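Local coordinates for xyloglucanase (Paenibacillus pabuli, PDB 2JEP), which hydrolyses xyloglucan of the plant cell wall as a family 5 glycoside hydrolase, probably cutting within the glucan backbone, at residues Asn218-Ile231 against Ile252-Tyr265. Sequence-based numbering, arbitrary orientation.
With EDO (1,2-ethanediol), chain D.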
loop_
_atom_site.group_PDB
_atom_site.type_symbol
_atom_site.label_atom_id
_atom_site.label_comp_id
_atom_site.label_asym_id
_atom_site.label_seq_id
_atom_site.Cartn_x
_atom_site.Cartn_y
_atom_site.Cartn_z
ATOM N N ASN A 218 11.712 -5.441 -16.980
ATOM C CA ASN A 218 10.779 -5.845 -17.997
ATOM C C ASN A 218 9.956 -7.064 -17.600
ATOM O O ASN A 218 8.966 -7.376 -18.264
ATOM C CB ASN A 218 11.473 -5.999 -19.357
ATOM C CG ASN A 218 12.385 -7.181 -19.425
ATOM O OD1 ASN A 218 12.707 -7.787 -18.430
ATOM N ND2 ASN A 218 12.811 -7.522 -20.644
ATOM N N ALA A 219 10.330 -7.715 -16.488
ATOM C CA ALA A 219 9.660 -8.943 -16.064
ATOM C C ALA A 219 8.983 -8.889 -14.711
ATOM O O ALA A 219 8.161 -9.740 -14.410
ATOM C CB ALA A 219 10.661 -10.115 -16.080
ATOM N N ARG A 220 9.333 -7.914 -13.873
ATOM C CA ARG A 220 8.878 -7.944 -12.488
ATOM C C ARG A 220 7.387 -7.633 -12.357
ATOM O O ARG A 220 6.757 -7.104 -13.267
ATOM C CB ARG A 220 9.714 -7.031 -11.612
ATOM C CG ARG A 220 9.354 -5.581 -11.672
ATOM C CD ARG A 220 10.109 -4.730 -10.634
ATOM N NE ARG A 220 11.537 -4.674 -10.932
ATOM C CZ ARG A 220 12.481 -5.446 -10.409
ATOM N NH1 ARG A 220 12.225 -6.332 -9.469
ATOM N NH2 ARG A 220 13.712 -5.340 -10.867
ATOM N N TRP A 221 6.833 -7.951 -11.192
ATOM C CA TRP A 221 5.466 -7.582 -10.890
ATOM C C TRP A 221 5.346 -6.090 -10.605
ATOM O O TRP A 221 6.164 -5.499 -9.891
ATOM C CB TRP A 221 4.975 -8.376 -9.688
ATOM C CG TRP A 221 4.813 -9.820 -9.972
ATOM C CD1 TRP A 221 5.739 -10.816 -9.790
ATOM C CD2 TRP A 221 3.647 -10.450 -10.489
ATOM N NE1 TRP A 221 5.209 -12.018 -10.181
ATOM C CE2 TRP A 221 3.928 -11.823 -10.617
ATOM C CE3 TRP A 221 2.405 -9.981 -10.899
ATOM C CZ2 TRP A 221 2.983 -12.741 -11.101
ATOM C CZ3 TRP A 221 1.477 -10.895 -11.391
ATOM C CH2 TRP A 221 1.781 -12.254 -11.484
ATOM N N LEU A 222 4.284 -5.495 -11.150
ATOM C CA LEU A 222 3.979 -4.084 -10.978
ATOM C C LEU A 222 2.568 -3.948 -10.429
ATOM O O LEU A 222 1.634 -4.550 -10.957
ATOM C CB LEU A 222 4.052 -3.380 -12.325
ATOM C CG LEU A 222 5.379 -3.503 -13.093
ATOM C CD1 LEU A 222 5.288 -2.765 -14.429
ATOM C CD2 LEU A 222 6.538 -3.014 -12.275
ATOM N N LEU A 223 2.426 -3.161 -9.362
ATOM C CA LEU A 223 1.179 -3.004 -8.628
ATOM C C LEU A 223 0.581 -1.632 -8.951
ATOM O O LEU A 223 1.285 -0.629 -8.851
ATOM C CB LEU A 223 1.468 -3.121 -7.130
ATOM C CG LEU A 223 0.348 -2.898 -6.115
ATOM C CD1 LEU A 223 -0.739 -3.959 -6.312
ATOM C CD2 LEU A 223 0.855 -2.928 -4.702
ATOM N N VAL A 224 -0.697 -1.610 -9.348
ATOM C CA VAL A 224 -1.381 -0.386 -9.726
ATOM C C VAL A 224 -2.725 -0.298 -9.001
ATOM O O VAL A 224 -3.429 -1.299 -8.874
ATOM C CB VAL A 224 -1.588 -0.256 -11.264
ATOM C CG1 VAL A 224 -0.232 -0.278 -11.955
ATOM C CG2 VAL A 224 -2.509 -1.338 -11.830
ATOM N N PRO A 225 -3.095 0.905 -8.539
ATOM C CA PRO A 225 -4.404 1.107 -7.983
ATOM C C PRO A 225 -5.394 1.727 -8.946
ATOM O O PRO A 225 -5.014 2.258 -9.980
ATOM C CB PRO A 225 -4.114 2.119 -6.874
ATOM C CG PRO A 225 -3.102 3.030 -7.531
ATOM C CD PRO A 225 -2.277 2.124 -8.424
ATOM N N GLY A 226 -6.660 1.689 -8.543
ATOM C CA GLY A 226 -7.665 2.584 -9.081
ATOM C C GLY A 226 -7.875 3.788 -8.176
ATOM O O GLY A 226 -7.014 4.161 -7.386
ATOM N N TRP A 227 -9.023 4.429 -8.329
ATOM C CA TRP A 227 -9.320 5.704 -7.694
ATOM C C TRP A 227 -9.311 5.609 -6.170
ATOM O O TRP A 227 -10.117 4.879 -5.584
ATOM C CB TRP A 227 -10.703 6.162 -8.157
ATOM C CG TRP A 227 -11.106 7.522 -7.720
ATOM C CD1 TRP A 227 -11.866 7.859 -6.642
ATOM C CD2 TRP A 227 -10.839 8.741 -8.418
ATOM N NE1 TRP A 227 -12.082 9.208 -6.620
ATOM C CE2 TRP A 227 -11.455 9.782 -7.695
ATOM C CE3 TRP A 227 -10.134 9.057 -9.589
ATOM C CZ2 TRP A 227 -11.401 11.108 -8.097
ATOM C CZ3 TRP A 227 -10.080 10.366 -9.991
ATOM C CH2 TRP A 227 -10.706 11.383 -9.247
ATOM N N ASN A 228 -8.409 6.367 -5.547
ATOM C CA ASN A 228 -8.333 6.458 -4.082
ATOM C C ASN A 228 -8.228 5.100 -3.402
ATOM O O ASN A 228 -8.644 4.967 -2.255
ATOM C CB ASN A 228 -9.491 7.243 -3.477
ATOM C CG ASN A 228 -9.142 7.786 -2.123
ATOM O OD1 ASN A 228 -7.955 8.031 -1.823
ATOM N ND2 ASN A 228 -10.161 8.019 -1.306
ATOM N N THR A 229 -7.639 4.122 -4.074
ATOM C CA THR A 229 -7.528 2.746 -3.564
ATOM C C THR A 229 -8.879 2.199 -3.063
ATOM O O THR A 229 -8.931 1.329 -2.201
ATOM C CB THR A 229 -6.407 2.550 -2.534
ATOM O OG1 THR A 229 -6.631 3.351 -1.382
ATOM C CG2 THR A 229 -5.037 2.844 -3.134
ATOM N N ASN A 230 -9.964 2.696 -3.661
ATOM C CA ASN A 230 -11.313 2.359 -3.205
ATOM C C ASN A 230 -11.852 1.167 -3.996
ATOM O O ASN A 230 -11.972 1.237 -5.234
ATOM C CB ASN A 230 -12.198 3.593 -3.411
ATOM C CG ASN A 230 -13.614 3.397 -2.975
ATOM O OD1 ASN A 230 -14.387 2.728 -3.611
ATOM N ND2 ASN A 230 -13.961 4.032 -1.884
ATOM N N ILE A 231 -12.238 0.105 -3.290
ATOM C CA ILE A 231 -12.737 -1.098 -3.971
ATOM C C ILE A 231 -13.915 -0.802 -4.908
ATOM O O ILE A 231 -13.876 -1.141 -6.086
ATOM C CB ILE A 231 -13.101 -2.197 -2.948
ATOM C CG1 ILE A 231 -11.804 -2.792 -2.347
ATOM C CG2 ILE A 231 -13.951 -3.292 -3.592
ATOM C CD1 ILE A 231 -12.019 -3.766 -1.175
ATOM N N ILE A 252 7.515 -13.680 -20.381
ATOM C CA ILE A 252 6.248 -13.805 -19.673
ATOM C C ILE A 252 5.235 -14.444 -20.642
ATOM O O ILE A 252 4.990 -13.934 -21.736
ATOM C CB ILE A 252 5.712 -12.447 -19.188
ATOM C CG1 ILE A 252 6.717 -11.751 -18.276
ATOM C CG2 ILE A 252 4.352 -12.641 -18.474
ATOM C CD1 ILE A 252 6.446 -10.297 -18.164
ATOM N N PRO A 253 4.593 -15.518 -20.220
ATOM C CA PRO A 253 3.610 -16.124 -21.114
ATOM C C PRO A 253 2.500 -15.170 -21.519
ATOM O O PRO A 253 2.014 -14.437 -20.660
ATOM C CB PRO A 253 3.037 -17.266 -20.273
ATOM C CG PRO A 253 4.049 -17.558 -19.302
ATOM C CD PRO A 253 4.720 -16.267 -18.966
ATOM N N SER A 254 2.077 -15.185 -22.783
ATOM C CA SER A 254 0.987 -14.325 -23.258
ATOM C C SER A 254 -0.251 -14.379 -22.373
ATOM O O SER A 254 -0.924 -13.378 -22.211
ATOM C CB SER A 254 0.547 -14.659 -24.713
ATOM O OG SER A 254 1.127 -13.793 -25.660
ATOM N N SER A 255 -0.521 -15.564 -21.825
ATOM C CA SER A 255 -1.754 -15.838 -21.088
ATOM C C SER A 255 -1.670 -15.378 -19.635
ATOM O O SER A 255 -2.653 -15.487 -18.905
ATOM C CB SER A 255 -2.039 -17.337 -21.103
ATOM O OG SER A 255 -0.967 -18.025 -20.487
ATOM N N GLN A 256 -0.495 -14.894 -19.205
ATOM C CA GLN A 256 -0.316 -14.447 -17.806
ATOM C C GLN A 256 -0.148 -12.964 -17.719
ATOM O O GLN A 256 0.148 -12.299 -18.716
ATOM C CB GLN A 256 0.906 -15.102 -17.175
ATOM C CG GLN A 256 0.730 -16.602 -16.956
ATOM C CD GLN A 256 1.896 -17.246 -16.267
ATOM O OE1 GLN A 256 2.779 -16.581 -15.730
ATOM N NE2 GLN A 256 1.935 -18.580 -16.321
ATOM N N LYS A 257 -0.419 -12.439 -16.513
ATOM C CA LYS A 257 -0.201 -11.028 -16.195
ATOM C C LYS A 257 1.049 -10.873 -15.344
ATOM O O LYS A 257 1.428 -11.797 -14.618
ATOM C CB LYS A 257 -1.385 -10.460 -15.405
ATOM C CG LYS A 257 -2.764 -10.844 -15.924
ATOM C CD LYS A 257 -2.989 -10.367 -17.330
ATOM C CE LYS A 257 -4.408 -10.665 -17.809
ATOM N NZ LYS A 257 -4.625 -12.112 -18.093
ATOM N N ARG A 258 1.684 -9.707 -15.435
ATOM C CA ARG A 258 2.674 -9.317 -14.420
ATOM C C ARG A 258 2.284 -7.961 -13.833
ATOM O O ARG A 258 3.133 -7.114 -13.497
ATOM C CB ARG A 258 4.111 -9.296 -14.962
ATOM C CG ARG A 258 4.696 -10.711 -15.144
ATOM C CD ARG A 258 4.904 -11.411 -13.810
ATOM N NE ARG A 258 5.524 -12.726 -13.956
ATOM C CZ ARG A 258 4.851 -13.827 -14.303
ATOM N NH1 ARG A 258 3.534 -13.836 -14.501
ATOM N NH2 ARG A 258 5.515 -14.956 -14.458
ATOM N N ILE A 259 0.965 -7.783 -13.711
ATOM C CA ILE A 259 0.391 -6.609 -13.060
ATOM C C ILE A 259 -0.529 -7.087 -11.953
ATOM O O ILE A 259 -1.238 -8.078 -12.108
ATOM C CB ILE A 259 -0.348 -5.704 -14.058
ATOM C CG1 ILE A 259 0.647 -5.146 -15.077
ATOM C CG2 ILE A 259 -1.075 -4.558 -13.327
ATOM C CD1 ILE A 259 -0.001 -4.450 -16.213
ATOM N N MET A 260 -0.453 -6.408 -10.810
ATOM C CA MET A 260 -1.298 -6.667 -9.640
ATOM C C MET A 260 -2.135 -5.413 -9.391
ATOM O O MET A 260 -1.718 -4.314 -9.770
ATOM C CB MET A 260 -0.454 -6.881 -8.383
ATOM C CG MET A 260 0.680 -7.842 -8.503
ATOM S SD MET A 260 1.663 -7.856 -6.997
ATOM C CE MET A 260 2.431 -9.501 -7.081
ATOM N N ILE A 261 -3.269 -5.573 -8.708
ATOM C CA ILE A 261 -4.188 -4.467 -8.442
ATOM C C ILE A 261 -4.227 -4.164 -6.948
ATOM O O ILE A 261 -4.353 -5.062 -6.125
ATOM C CB ILE A 261 -5.613 -4.786 -8.924
ATOM C CG1 ILE A 261 -5.621 -5.273 -10.385
ATOM C CG2 ILE A 261 -6.525 -3.575 -8.797
ATOM C CD1 ILE A 261 -4.999 -4.300 -11.398
ATOM N N SER A 262 -4.083 -2.876 -6.624
ATOM C CA SER A 262 -4.074 -2.396 -5.244
ATOM C C SER A 262 -5.421 -1.876 -4.804
ATOM O O SER A 262 -6.068 -1.203 -5.576
ATOM C CB SER A 262 -3.097 -1.242 -5.156
ATOM O OG SER A 262 -3.201 -0.538 -3.945
ATOM N N ALA A 263 -5.818 -2.191 -3.564
ATOM C CA ALA A 263 -6.897 -1.470 -2.877
ATOM C C ALA A 263 -6.508 -1.390 -1.408
ATOM O O ALA A 263 -5.653 -2.179 -0.933
ATOM C CB ALA A 263 -8.289 -2.169 -3.050
ATOM N N HIS A 264 -7.083 -0.408 -0.705
ATOM C CA HIS A 264 -6.886 -0.241 0.732
ATOM C C HIS A 264 -8.214 -0.420 1.450
ATOM O O HIS A 264 -9.251 -0.180 0.860
ATOM C CB HIS A 264 -6.297 1.139 1.043
ATOM C CG HIS A 264 -4.906 1.339 0.518
ATOM N ND1 HIS A 264 -4.264 2.561 0.529
ATOM C CD2 HIS A 264 -4.069 0.477 -0.112
ATOM C CE1 HIS A 264 -3.061 2.417 -0.021
ATOM N NE2 HIS A 264 -2.910 1.160 -0.410
ATOM N N TYR A 265 -8.172 -0.830 2.712
ATOM C CA TYR A 265 -9.406 -1.168 3.413
ATOM C C TYR A 265 -9.361 -0.736 4.869
ATOM O O TYR A 265 -8.571 -1.262 5.654
ATOM C CB TYR A 265 -9.659 -2.669 3.341
ATOM C CG TYR A 265 -11.062 -3.068 3.729
ATOM C CD1 TYR A 265 -12.103 -2.912 2.835
ATOM C CD2 TYR A 265 -11.368 -3.541 5.008
ATOM C CE1 TYR A 265 -13.399 -3.263 3.196
ATOM C CE2 TYR A 265 -12.655 -3.884 5.356
ATOM C CZ TYR A 265 -13.657 -3.744 4.446
ATOM O OH TYR A 265 -14.963 -4.083 4.761
HETATM C C1 EDO D . 9.063 -14.802 -16.244
HETATM O O1 EDO D . 9.818 -13.643 -15.861
HETATM C C2 EDO D . 9.313 -15.898 -15.206
HETATM O O2 EDO D . 8.516 -15.658 -14.027
HETATM O O HOH W 1 8.422 -12.345 -13.793
HETATM O O HOH W 2 -7.827 0.804 -6.090
HETATM O O HOH W 3 -11.726 0.269 -0.447
#
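L222 and V224 pair with the neighbouring strand in parallel: L222 N bonds R258 O, M260 N reaches L222 O at 2.8 Å, V224 N takes M260 O, and S262 N closes the ladder on V224 O. Beyond P225 the chains part. Water 2 bridges G226 N and S262 O before H264 N meets T229 O in a nearly straight bond (174°).

At the other end the W221 ring is sandwiched. R258 bends at chi2 (-67°) to lay CD over one face, 3.6 Å from the centroid of the six-membered ring, with the guanidinium nearly parallel to the indole, while M260 CE covers the opposite face, 3.7 Å from W221 CD2. R258 NH1 is held by Q256 OE1 and K257 O. With an alanine at W221, R258 CD and the M260 methyl would probably lose the indole between them, opening a gap. T229 sets CG2 over the H264 ring, 3.7 Å from its centroid; H264 ND1 bonds E182. On the face opposite L223 and M260, V224 CG2 packs on I261 CD1.

These are adjacent strands of the TIM barrel, joined through helix 231-235. L223 and M260 reach V320 of strand 319-324, and helix 35-42 packs against W221 and M260.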